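Local coordinates for zinc transport protein ZntB (Vibrio parahaemolyticus RIMD 2210633, PDB 3CK6) that probably imports zinc ions together with protons across the bacterial inner membrane, its cytoplasmic domain forming a funnel-shaped homopentamer, at the interface of chains A and B. Sequence-based numbering; all coordinates share one arbitrary frame. Chains: chain A/B, Putative membrane transport protein.

Contact 1: the interface of chains A and B. Residues chain A 228, 231-232; chain B 181-182, 185.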
ATOM      1  N   PHE A 228     -14.570 -10.422   0.180  1.00 27.02           N
ATOM      2  CA  PHE A 228     -14.707 -11.887   0.188  1.00 26.29           C
ATOM      3  C   PHE A 228     -15.692 -12.340  -0.893  1.00 25.68           C
ATOM      4  O   PHE A 228     -15.432 -13.310  -1.611  1.00 24.80           O
ATOM      5  CB  PHE A 228     -15.160 -12.383   1.566  1.00 26.17           C
ATOM      6  CG  PHE A 228     -15.583 -13.818   1.583  1.00 25.46           C
ATOM      7  CD1 PHE A 228     -14.656 -14.832   1.369  1.00 26.17           C
ATOM      8  CD2 PHE A 228     -16.911 -14.162   1.827  1.00 26.27           C
ATOM      9  CE1 PHE A 228     -15.054 -16.171   1.386  1.00 25.76           C
ATOM     10  CE2 PHE A 228     -17.318 -15.497   1.848  1.00 24.25           C
ATOM     11  CZ  PHE A 228     -16.390 -16.500   1.624  1.00 25.71           C
ATOM     12  N   GLY A 231     -14.237 -12.209  -4.336  1.00 26.11           N
ATOM     13  CA  GLY A 231     -13.400 -13.397  -4.444  1.00 25.88           C
ATOM     14  C   GLY A 231     -14.217 -14.654  -4.716  1.00 26.75           C
ATOM     15  O   GLY A 231     -13.789 -15.514  -5.491  1.00 26.72           O
ATOM     16  N   GLU A 232     -15.393 -14.761  -4.100  1.00 27.25           N
ATOM     17  CA  GLU A 232     -16.289 -15.889  -4.383  1.00 28.25           C
ATOM     18  C   GLU A 232     -16.821 -15.857  -5.809  1.00 27.85           C
ATOM     19  O   GLU A 232     -16.817 -16.887  -6.497  1.00 27.26           O
ATOM     20  CB  GLU A 232     -17.461 -15.930  -3.406  1.00 28.82           C
ATOM     21  CG  GLU A 232     -17.138 -16.567  -2.063  1.00 32.99           C
ATOM     22  CD  GLU A 232     -18.406 -16.974  -1.317  1.00 36.65           C
ATOM     23  OE1 GLU A 232     -18.621 -18.190  -1.110  1.00 38.09           O
ATOM     24  OE2 GLU A 232     -19.200 -16.077  -0.970  1.00 39.75           O
TER
ATOM     25  N   ILE B 181      -9.663 -18.775   0.646  1.00 28.91           N
ATOM     26  CA  ILE B 181     -10.239 -17.429   0.697  1.00 29.31           C
ATOM     27  C   ILE B 181     -11.238 -17.273   1.860  1.00 29.72           C
ATOM     28  O   ILE B 181     -11.325 -16.194   2.449  1.00 30.29           O
ATOM     29  CB  ILE B 181     -10.841 -16.904  -0.658  1.00 29.47           C
ATOM     30  CG1 ILE B 181     -12.179 -17.564  -0.985  1.00 28.19           C
ATOM     31  CG2 ILE B 181      -9.807 -16.984  -1.823  1.00 27.53           C
ATOM     32  CD1 ILE B 181     -12.964 -16.813  -2.031  1.00 29.53           C
ATOM     33  N   SER B 182     -11.950 -18.346   2.207  1.00 30.17           N
ATOM     34  CA  SER B 182     -12.822 -18.310   3.395  1.00 30.94           C
ATOM     35  C   SER B 182     -12.021 -18.116   4.688  1.00 30.89           C
ATOM     36  O   SER B 182     -12.439 -17.339   5.543  1.00 32.22           O
ATOM     37  CB  SER B 182     -13.727 -19.544   3.494  1.00 30.82           C
ATOM     38  OG  SER B 182     -14.527 -19.701   2.325  1.00 32.19           O
ATOM     39  N   ARG B 185     -10.344 -14.353   4.755  1.00 30.12           N
ATOM     40  CA  ARG B 185     -11.371 -13.417   5.233  1.00 30.09           C
ATOM     41  C   ARG B 185     -11.221 -13.001   6.713  1.00 29.94           C
ATOM     42  O   ARG B 185     -11.389 -11.827   7.053  1.00 29.97           O
ATOM     43  CB  ARG B 185     -12.751 -14.031   5.019  1.00 28.90           C
ATOM     44  CG  ARG B 185     -13.905 -13.072   5.234  1.00 30.69           C
ATOM     45  CD  ARG B 185     -15.211 -13.819   5.170  1.00 28.31           C
ATOM     46  NE  ARG B 185     -16.342 -12.928   5.416  1.00 30.16           N
ATOM     47  CZ  ARG B 185     -17.598 -13.326   5.438  1.00 28.48           C
ATOM     48  NH1 ARG B 185     -17.878 -14.599   5.203  1.00 29.23           N
ATOM     49  NH2 ARG B 185     -18.570 -12.447   5.657  1.00 31.31           N
TER
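A:Phe228 lies flat against the side chain of B:Arg185, a face-on packing of a ring with an arginine. CD of B:Arg185 sits over the ring face, 3.9 Å from the ring centroid of A:Phe228, a CH-pi contact displaced toward the CG rim. Beyond CD the guanidinium continues nearly parallel to the ring, the two planes only 11° apart, with NH1 of B:Arg185 3.5 Å from CE2 of A:Phe228. The arginine reaches this far because its chain is extended from CG to NE, with CG anti to the backbone N (chi1 -169°). On the opposite face of the ring, CG of A:Glu232 from the same helix packs toward the rim, which sandwiches the phenyl group.

The second kind is apolar contact further back along the same chain B helix, at B:Ser182 and B:Ile181. CE1, on one side of the A:Phe228 ring, approaches CA of B:Ser182 at 3.7 Å, and CG1 of B:Ile181 at 4.0 Å. The tip of B:Ile181 passes to the backbone one turn on, its CD1 3.7 Å from the carbonyl carbon of A:Gly231.

No polar pair bonds across this patch. It joins helix 209-246 of one subunit to helix 173-199 of the next by van der Waals packing, helping to hold the pentameric funnel together.

Contact 2: the interface of chains A and B. Residues chain A 235, 238-239, 242; chain B 174, 178.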
ATOM      1  N   LEU A 235     -13.970 -16.769  -8.263  1.00 30.73           N
ATOM      2  CA  LEU A 235     -13.800 -18.224  -8.208  1.00 31.21           C
ATOM      3  C   LEU A 235     -14.862 -18.994  -8.991  1.00 31.71           C
ATOM      4  O   LEU A 235     -14.539 -19.965  -9.682  1.00 29.88           O
ATOM      5  CB  LEU A 235     -13.847 -18.665  -6.743  1.00 32.25           C
ATOM      6  CG  LEU A 235     -13.818 -20.132  -6.334  1.00 32.98           C
ATOM      7  CD1 LEU A 235     -12.484 -20.764  -6.680  1.00 36.59           C
ATOM      8  CD2 LEU A 235     -14.050 -20.179  -4.868  1.00 35.84           C
ATOM      9  N   ASP A 238     -14.151 -18.886 -12.583  1.00 37.32           N
ATOM     10  CA  ASP A 238     -13.091 -19.834 -12.897  1.00 37.85           C
ATOM     11  C   ASP A 238     -13.662 -21.249 -12.935  1.00 37.94           C
ATOM     12  O   ASP A 238     -13.322 -22.036 -13.822  1.00 37.20           O
ATOM     13  CB  ASP A 238     -11.950 -19.759 -11.872  1.00 38.24           C
ATOM     14  CG  ASP A 238     -11.073 -18.511 -12.036  1.00 40.13           C
ATOM     15  OD1 ASP A 238     -10.279 -18.233 -11.107  1.00 41.00           O
ATOM     16  OD2 ASP A 238     -11.154 -17.816 -13.080  1.00 42.48           O
ATOM     17  N   GLU A 239     -14.534 -21.553 -11.970  1.00 37.78           N
ATOM     18  CA  GLU A 239     -15.216 -22.843 -11.910  1.00 38.29           C
ATOM     19  C   GLU A 239     -15.928 -23.142 -13.229  1.00 38.12           C
ATOM     20  O   GLU A 239     -15.724 -24.206 -13.808  1.00 37.29           O
ATOM     21  CB  GLU A 239     -16.199 -22.891 -10.736  1.00 38.07           C
ATOM     22  CG  GLU A 239     -16.586 -24.304 -10.298  1.00 39.35           C
ATOM     23  CD  GLU A 239     -17.421 -24.328  -9.012  1.00 39.38           C
ATOM     24  OE1 GLU A 239     -17.383 -23.346  -8.239  1.00 41.80           O
ATOM     25  OE2 GLU A 239     -18.115 -25.346  -8.772  1.00 41.71           O
ATOM     26  N   HIS A 242     -13.357 -23.851 -15.974  1.00 44.73           N
ATOM     27  CA  HIS A 242     -12.760 -25.175 -15.822  1.00 45.83           C
ATOM     28  C   HIS A 242     -13.746 -26.269 -16.234  1.00 46.56           C
ATOM     29  O   HIS A 242     -13.379 -27.201 -16.952  1.00 46.61           O
ATOM     30  CB  HIS A 242     -12.266 -25.399 -14.387  1.00 45.95           C
ATOM     31  CG  HIS A 242     -11.641 -26.745 -14.170  1.00 46.55           C
ATOM     32  ND1 HIS A 242     -10.400 -27.077 -14.667  1.00 47.21           N
ATOM     33  CD2 HIS A 242     -12.091 -27.843 -13.516  1.00 46.92           C
ATOM     34  CE1 HIS A 242     -10.110 -28.321 -14.331  1.00 47.45           C
ATOM     35  NE2 HIS A 242     -11.120 -28.810 -13.633  1.00 48.11           N
TER
ATOM     36  N   ILE B 174     -10.184 -25.876  -7.168  1.00 38.88           N
ATOM     37  CA  ILE B 174     -11.262 -24.934  -6.905  1.00 38.24           C
ATOM     38  C   ILE B 174     -11.741 -25.044  -5.459  1.00 37.22           C
ATOM     39  O   ILE B 174     -11.921 -24.021  -4.805  1.00 37.52           O
ATOM     40  CB  ILE B 174     -12.402 -25.043  -7.947  1.00 38.49           C
ATOM     41  CG1 ILE B 174     -11.981 -24.330  -9.242  1.00 38.61           C
ATOM     42  CG2 ILE B 174     -13.696 -24.421  -7.426  1.00 39.28           C
ATOM     43  CD1 ILE B 174     -12.644 -24.877 -10.480  1.00 39.97           C
ATOM     44  N   LYS B 178     -11.489 -22.023  -2.596  1.00 33.41           N
ATOM     45  CA  LYS B 178     -12.687 -21.698  -1.785  1.00 33.95           C
ATOM     46  C   LYS B 178     -12.365 -21.661  -0.293  1.00 32.59           C
ATOM     47  O   LYS B 178     -12.749 -20.728   0.414  1.00 31.93           O
ATOM     48  CB  LYS B 178     -13.837 -22.708  -2.024  1.00 34.50           C
ATOM     49  CG  LYS B 178     -14.486 -22.684  -3.413  1.00 36.29           C
ATOM     50  CD  LYS B 178     -15.974 -23.131  -3.386  1.00 36.27           C
ATOM     51  CE  LYS B 178     -16.678 -22.967  -4.752  1.00 38.84           C
ATOM     52  NZ  LYS B 178     -16.632 -24.174  -5.652  1.00 40.49           N
TER
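B:Ile174 wedges its two branches against one face of helix 209-246 in chain A, at a helix-to-helix seam of this CorA-family homopentamer. It buries 68 Å² against chain A. Its ethyl arm points along the partner helix: CD1 of B:Ile174 lies 3.6 Å from CA of A:Glu239 and 4.0 Å from CB of A:His242, touching backbone and side-chain root one turn apart. The other branch turns toward A:Leu235, with CG2 of B:Ile174 3.9 Å from CD1 of that leucine.

A:Glu239, with 49 Å² buried, lays its aliphatic stem across the isoleucine at about a right angle. Its CG is anti to the backbone N (chi1 -160°) and the chain stays extended beyond it, which carries the carboxylate past B:Ile174 to the lysine tip. There NZ of B:Lys178 donates a hydrogen bond to OE1 of A:Glu239 at 2.8 Å, and the pair is also a salt bridge. The ammonium approaches from above the carboxylate, 51° out of its plane.

A:Leu235 buries 42 Å², and the methylene chain of B:Lys178 runs across its CD2 branch, though the approach modelled at CG of the lysine is too short to be trusted. The chain of B:Lys178 bends at chi4 (92°), turning NZ toward the glutamate, with CE 3.6 Å from OE1 of A:Glu239.

Contact 3: the interface of chains A and B. Residues chain A 242, 245-246; chain B 171, 240, 244.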
ATOM      1  N   HIS A 242     -13.357 -23.851 -15.974  1.00 44.73           N
ATOM      2  CA  HIS A 242     -12.760 -25.175 -15.822  1.00 45.83           C
ATOM      3  C   HIS A 242     -13.746 -26.269 -16.234  1.00 46.56           C
ATOM      4  O   HIS A 242     -13.379 -27.201 -16.952  1.00 46.61           O
ATOM      5  CB  HIS A 242     -12.266 -25.399 -14.387  1.00 45.95           C
ATOM      6  CG  HIS A 242     -11.641 -26.745 -14.170  1.00 46.55           C
ATOM      7  ND1 HIS A 242     -10.400 -27.077 -14.667  1.00 47.21           N
ATOM      8  CD2 HIS A 242     -12.091 -27.843 -13.516  1.00 46.92           C
ATOM      9  CE1 HIS A 242     -10.110 -28.321 -14.331  1.00 47.45           C
ATOM     10  NE2 HIS A 242     -11.120 -28.810 -13.633  1.00 48.11           N
ATOM     11  N   ASP A 245     -14.353 -26.393 -20.143  1.00 51.05           N
ATOM     12  CA  ASP A 245     -13.175 -26.935 -20.820  1.00 51.73           C
ATOM     13  C   ASP A 245     -12.910 -28.415 -20.504  1.00 51.98           C
ATOM     14  O   ASP A 245     -12.227 -29.109 -21.271  1.00 51.89           O
ATOM     15  CB  ASP A 245     -11.945 -26.090 -20.500  1.00 51.86           C
ATOM     16  CG  ASP A 245     -11.941 -24.761 -21.237  1.00 52.58           C
ATOM     17  OD1 ASP A 245     -11.267 -24.670 -22.284  1.00 53.51           O
ATOM     18  OD2 ASP A 245     -12.613 -23.811 -20.778  1.00 53.06           O
ATOM     19  N   GLU A 246     -13.452 -28.890 -19.380  1.00 52.42           N
ATOM     20  CA  GLU A 246     -13.332 -30.300 -18.973  1.00 52.73           C
ATOM     21  C   GLU A 246     -14.487 -31.189 -19.464  1.00 52.63           C
ATOM     22  O   GLU A 246     -14.321 -32.408 -19.571  1.00 52.55           O
ATOM     23  CB  GLU A 246     -13.172 -30.439 -17.449  1.00 52.76           C
ATOM     24  CG  GLU A 246     -11.860 -29.884 -16.870  1.00 53.72           C
ATOM     25  CD  GLU A 246     -10.631 -30.729 -17.195  1.00 55.35           C
ATOM     26  OE1 GLU A 246     -10.653 -31.962 -16.957  1.00 55.48           O
ATOM     27  OE2 GLU A 246      -9.630 -30.148 -17.676  1.00 55.82           O
TER
ATOM     28  N   TYR B 171      -7.636 -32.727  -9.601  1.00 38.74           N
ATOM     29  CA  TYR B 171      -8.004 -31.348  -9.923  1.00 39.18           C
ATOM     30  C   TYR B 171      -8.971 -30.803  -8.877  1.00 39.37           C
ATOM     31  O   TYR B 171     -10.121 -30.475  -9.185  1.00 39.32           O
ATOM     32  CB  TYR B 171      -8.642 -31.266 -11.318  1.00 39.19           C
ATOM     33  CG  TYR B 171      -7.715 -31.386 -12.522  1.00 38.87           C
ATOM     34  CD1 TYR B 171      -6.459 -31.999 -12.436  1.00 39.04           C
ATOM     35  CD2 TYR B 171      -8.125 -30.919 -13.768  1.00 39.72           C
ATOM     36  CE1 TYR B 171      -5.630 -32.123 -13.572  1.00 39.13           C
ATOM     37  CE2 TYR B 171      -7.316 -31.040 -14.898  1.00 40.03           C
ATOM     38  CZ  TYR B 171      -6.073 -31.637 -14.794  1.00 39.24           C
ATOM     39  OH  TYR B 171      -5.291 -31.726 -15.922  1.00 39.31           O
ATOM     40  N   ILE B 240      -2.849 -26.300 -15.996  1.00 45.70           N
ATOM     41  CA  ILE B 240      -3.974 -26.993 -16.632  1.00 47.06           C
ATOM     42  C   ILE B 240      -4.358 -26.342 -17.966  1.00 48.41           C
ATOM     43  O   ILE B 240      -4.430 -27.022 -19.002  1.00 48.17           O
ATOM     44  CB  ILE B 240      -5.210 -27.049 -15.699  1.00 46.68           C
ATOM     45  CG1 ILE B 240      -4.891 -27.855 -14.441  1.00 46.02           C
ATOM     46  CG2 ILE B 240      -6.412 -27.668 -16.421  1.00 46.61           C
ATOM     47  CD1 ILE B 240      -5.888 -27.654 -13.325  1.00 44.25           C
ATOM     48  N   ARG B 244      -4.163 -27.898 -21.715  1.00 60.91           N
ATOM     49  CA  ARG B 244      -5.356 -28.002 -22.570  1.00 62.09           C
ATOM     50  C   ARG B 244      -5.111 -27.601 -24.026  1.00 62.77           C
ATOM     51  O   ARG B 244      -5.671 -28.208 -24.937  1.00 62.86           O
ATOM     52  CB  ARG B 244      -6.508 -27.155 -22.019  1.00 62.10           C
ATOM     53  CG  ARG B 244      -7.197 -27.714 -20.788  1.00 62.57           C
ATOM     54  CD  ARG B 244      -8.509 -26.986 -20.540  1.00 63.58           C
ATOM     55  NE  ARG B 244      -8.891 -26.988 -19.127  1.00 64.18           N
ATOM     56  CZ  ARG B 244      -8.932 -25.905 -18.345  1.00 65.29           C
ATOM     57  NH1 ARG B 244      -8.628 -24.701 -18.822  1.00 65.37           N
ATOM     58  NH2 ARG B 244      -9.287 -26.022 -17.075  1.00 64.26           N
TER
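With CG anti to its carbonyl carbon (chi1 -74°) and its chain extended from CG to NE, B:Arg244 reaches across to the last turns of the chain A helix. A:Glu246 instead folds at chi2 (-72°), which leaves CG over one face of the A:His242 imidazole and sends the carboxylate on past its rim toward B:Arg244. The guanidinium then meets several groups at once. At its edge, in its plane, stand ND1 of A:His242 and OE2 of A:Glu246. NH2 of B:Arg244 donates to ND1 of A:His242 at 2.9 Å, but the angle of 120° at the hydrogen makes this bond weak. NE of B:Arg244 forms a loose salt bridge with OE2 of A:Glu246, at 3.6 Å.

The faces of the guanidinium are occupied too. CB of A:Asp245 packs on one, 3.5 Å from NE of B:Arg244, while CG2 of B:Ile240 lies on the opposite one. The nearby carboxylate of A:Asp245 may add attraction, although its OD1 remains 4.4 Å from NH1 of B:Arg244.

The imidazole of A:His242 also meets B:Tyr171 edge to edge: CE1 of the histidine lies 3.3 Å from CD2 of the tyrosine, and the side chains cross at about a right angle. B:Ile240 is a second-shell support, its CD1 over the centre of the tyrosine ring.

In the fold, the site joins the C-terminal end of helix 209-246 of chain A to the equivalent helix 209-244 of chain B and the loop residue B:Tyr171 just before helix 173-199.

Contact 4: the interface of chains A and B. Residues chain A 217, 220-221, 224; chain B 65-66, 68, 189.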
ATOM      1  N   ASN A 217     -15.836  -0.489  13.373  1.00 27.19           N
ATOM      2  CA  ASN A 217     -15.570  -1.902  13.222  1.00 26.71           C
ATOM      3  C   ASN A 217     -16.604  -2.568  12.288  1.00 26.30           C
ATOM      4  O   ASN A 217     -16.237  -3.398  11.466  1.00 25.66           O
ATOM      5  CB  ASN A 217     -15.518  -2.591  14.589  1.00 26.85           C
ATOM      6  CG  ASN A 217     -14.952  -4.003  14.508  1.00 27.11           C
ATOM      7  OD1 ASN A 217     -13.896  -4.232  13.907  1.00 26.43           O
ATOM      8  ND2 ASN A 217     -15.624  -4.944  15.153  1.00 26.31           N
ATOM      9  N   THR A 220     -15.833  -1.492   8.654  1.00 24.91           N
ATOM     10  CA  THR A 220     -14.635  -2.241   8.218  1.00 24.53           C
ATOM     11  C   THR A 220     -15.051  -3.677   7.834  1.00 24.74           C
ATOM     12  O   THR A 220     -14.650  -4.189   6.777  1.00 23.37           O
ATOM     13  CB  THR A 220     -13.534  -2.245   9.286  1.00 24.22           C
ATOM     14  OG1 THR A 220     -13.190  -0.881   9.639  1.00 24.40           O
ATOM     15  CG2 THR A 220     -12.254  -2.977   8.744  1.00 24.89           C
ATOM     16  N   ARG A 221     -15.850  -4.314   8.696  1.00 24.72           N
ATOM     17  CA  ARG A 221     -16.366  -5.668   8.422  1.00 25.53           C
ATOM     18  C   ARG A 221     -17.107  -5.744   7.095  1.00 25.39           C
ATOM     19  O   ARG A 221     -16.873  -6.652   6.305  1.00 25.48           O
ATOM     20  CB  ARG A 221     -17.299  -6.149   9.552  1.00 25.08           C
ATOM     21  CG  ARG A 221     -17.914  -7.528   9.279  1.00 25.39           C
ATOM     22  CD  ARG A 221     -18.815  -7.997  10.429  1.00 26.33           C
ATOM     23  NE  ARG A 221     -19.738  -6.940  10.865  1.00 27.57           N
ATOM     24  CZ  ARG A 221     -20.798  -6.532  10.168  1.00 30.96           C
ATOM     25  NH1 ARG A 221     -21.560  -5.560  10.657  1.00 34.62           N
ATOM     26  NH2 ARG A 221     -21.116  -7.101   9.000  1.00 29.73           N
ATOM     27  N   GLU A 224     -14.703  -5.782   4.300  1.00 26.60           N
ATOM     28  CA  GLU A 224     -14.018  -7.089   4.230  1.00 26.29           C
ATOM     29  C   GLU A 224     -14.933  -8.164   3.647  1.00 25.63           C
ATOM     30  O   GLU A 224     -14.511  -9.010   2.838  1.00 23.63           O
ATOM     31  CB  GLU A 224     -13.494  -7.472   5.626  1.00 26.29           C
ATOM     32  CG  GLU A 224     -12.240  -6.700   5.996  1.00 25.57           C
ATOM     33  CD  GLU A 224     -11.846  -6.819   7.459  1.00 26.56           C
ATOM     34  OE1 GLU A 224     -12.586  -7.466   8.271  1.00 27.33           O
ATOM     35  OE2 GLU A 224     -10.772  -6.257   7.791  1.00 23.11           O
TER
ATOM     36  N   SER B  65     -19.715 -10.328  13.139  1.00 30.97           N
ATOM     37  CA  SER B  65     -18.477  -9.818  13.744  1.00 29.59           C
ATOM     38  C   SER B  65     -17.272 -10.061  12.851  1.00 27.89           C
ATOM     39  O   SER B  65     -17.322 -10.870  11.898  1.00 26.77           O
ATOM     40  CB  SER B  65     -18.196 -10.507  15.078  1.00 29.21           C
ATOM     41  OG  SER B  65     -18.196 -11.917  14.913  1.00 33.70           O
ATOM     42  N   ARG B  66     -16.186  -9.376  13.192  1.00 25.93           N
ATOM     43  CA  ARG B  66     -14.876  -9.646  12.621  1.00 26.38           C
ATOM     44  C   ARG B  66     -13.845  -9.678  13.755  1.00 26.90           C
ATOM     45  O   ARG B  66     -14.021  -8.998  14.787  1.00 26.32           O
ATOM     46  CB  ARG B  66     -14.518  -8.563  11.592  1.00 26.62           C
ATOM     47  CG  ARG B  66     -14.290  -7.191  12.244  1.00 27.07           C
ATOM     48  CD  ARG B  66     -13.944  -6.128  11.223  1.00 29.82           C
ATOM     49  NE  ARG B  66     -12.573  -6.223  10.716  1.00 27.68           N
ATOM     50  CZ  ARG B  66     -11.536  -5.563  11.219  1.00 28.75           C
ATOM     51  NH1 ARG B  66     -11.693  -4.749  12.263  1.00 29.42           N
ATOM     52  NH2 ARG B  66     -10.339  -5.703  10.658  1.00 30.86           N
ATOM     53  N   SER B  68     -11.053  -8.515  15.968  1.00 27.21           N
ATOM     54  CA  SER B  68     -10.773  -7.114  16.298  1.00 28.53           C
ATOM     55  C   SER B  68     -10.453  -6.966  17.772  1.00 28.13           C
ATOM     56  O   SER B  68     -10.808  -7.832  18.579  1.00 28.78           O
ATOM     57  CB  SER B  68     -11.962  -6.218  15.930  1.00 27.68           C
ATOM     58  OG  SER B  68     -13.175  -6.796  16.375  1.00 31.84           O
ATOM     59  N   PRO B 189      -7.721 -10.050   9.377  1.00 29.97           N
ATOM     60  CA  PRO B 189      -8.042  -9.238  10.571  1.00 29.57           C
ATOM     61  C   PRO B 189      -7.547  -9.825  11.913  1.00 28.42           C
ATOM     62  O   PRO B 189      -7.255  -9.064  12.826  1.00 28.30           O
ATOM     63  CB  PRO B 189      -9.572  -9.134  10.557  1.00 29.46           C
ATOM     64  CG  PRO B 189     -10.062 -10.000   9.486  1.00 30.25           C
ATOM     65  CD  PRO B 189      -8.918 -10.382   8.585  1.00 29.69           C
TER
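B:Arg66 grips A:Glu224 side-on, using two nitrogens for the two carboxylate oxygens. NE of B:Arg66 donates to OE1 of A:Glu224 at 2.7 Å, a salt bridge whose hydrogen bond is fairly straight. NH2 of B:Arg66 donates to OE2 of A:Glu224 at 3.0 Å; this arm is the more bent, with OE2 tilted out of the guanidinium plane. Both oxygens are met on their syn side, yet the carboxylate and guanidinium planes are turned 52° apart, so the fork is twisted rather than flat. At the other end of the guanidinium, NH1 of B:Arg66 donates to the amide oxygen OD1 of A:Asn217 at 2.8 Å. OD1 lies in the guanidinium plane, and NH1 comes in nearly along the C=O axis (173°). The methyl CG2 of A:Thr220 covers the centre of one guanidinium face, 3.7 Å from CZ of B:Arg66.

The arginine is bent at chi3 (-75°), which turns its head along the chain A helix between A:Asn217 and A:Glu224. Its CD packs 3.7 Å from CA of A:Arg221.

Further out, OG of B:Ser68 donates to the backbone O of B:Arg66 at 2.8 Å, tying the arginine's backbone to the start of strand 68-71. The same hydroxyl accepts a weak bond from ND2 of A:Asn217. CD of A:Arg221 rests against the backbone of B:Ser65, and the ring of B:Pro189 borders the carboxylate of A:Glu224.

This polar clamp fastens the loop ahead of strand 68-71 to the neighbour's long helix, which probably helps to hold the cytoplasmic pentamer together.

All four contacts lie along helix 209-246 of chain A, in the order contact 4, contact 1, contact 2, contact 3. Between centres of C-alpha atoms, successive steps are about 14, 12 and 11 Å, and contacts 4 and 3 stand about 36 Å apart. Contacts 2 and 3 share A:His242. Helix 173-199 of chain B serves contacts 1 and 2 and contributes a residue to contact 4, whereas contact 3 brings in chain B's own long helix. One helix thus spans the subunit seam, polar at contact 4, apolar at contact 1, mixed at contact 2 and polar again at contact 3; repetition between neighbours would close the homopentamer.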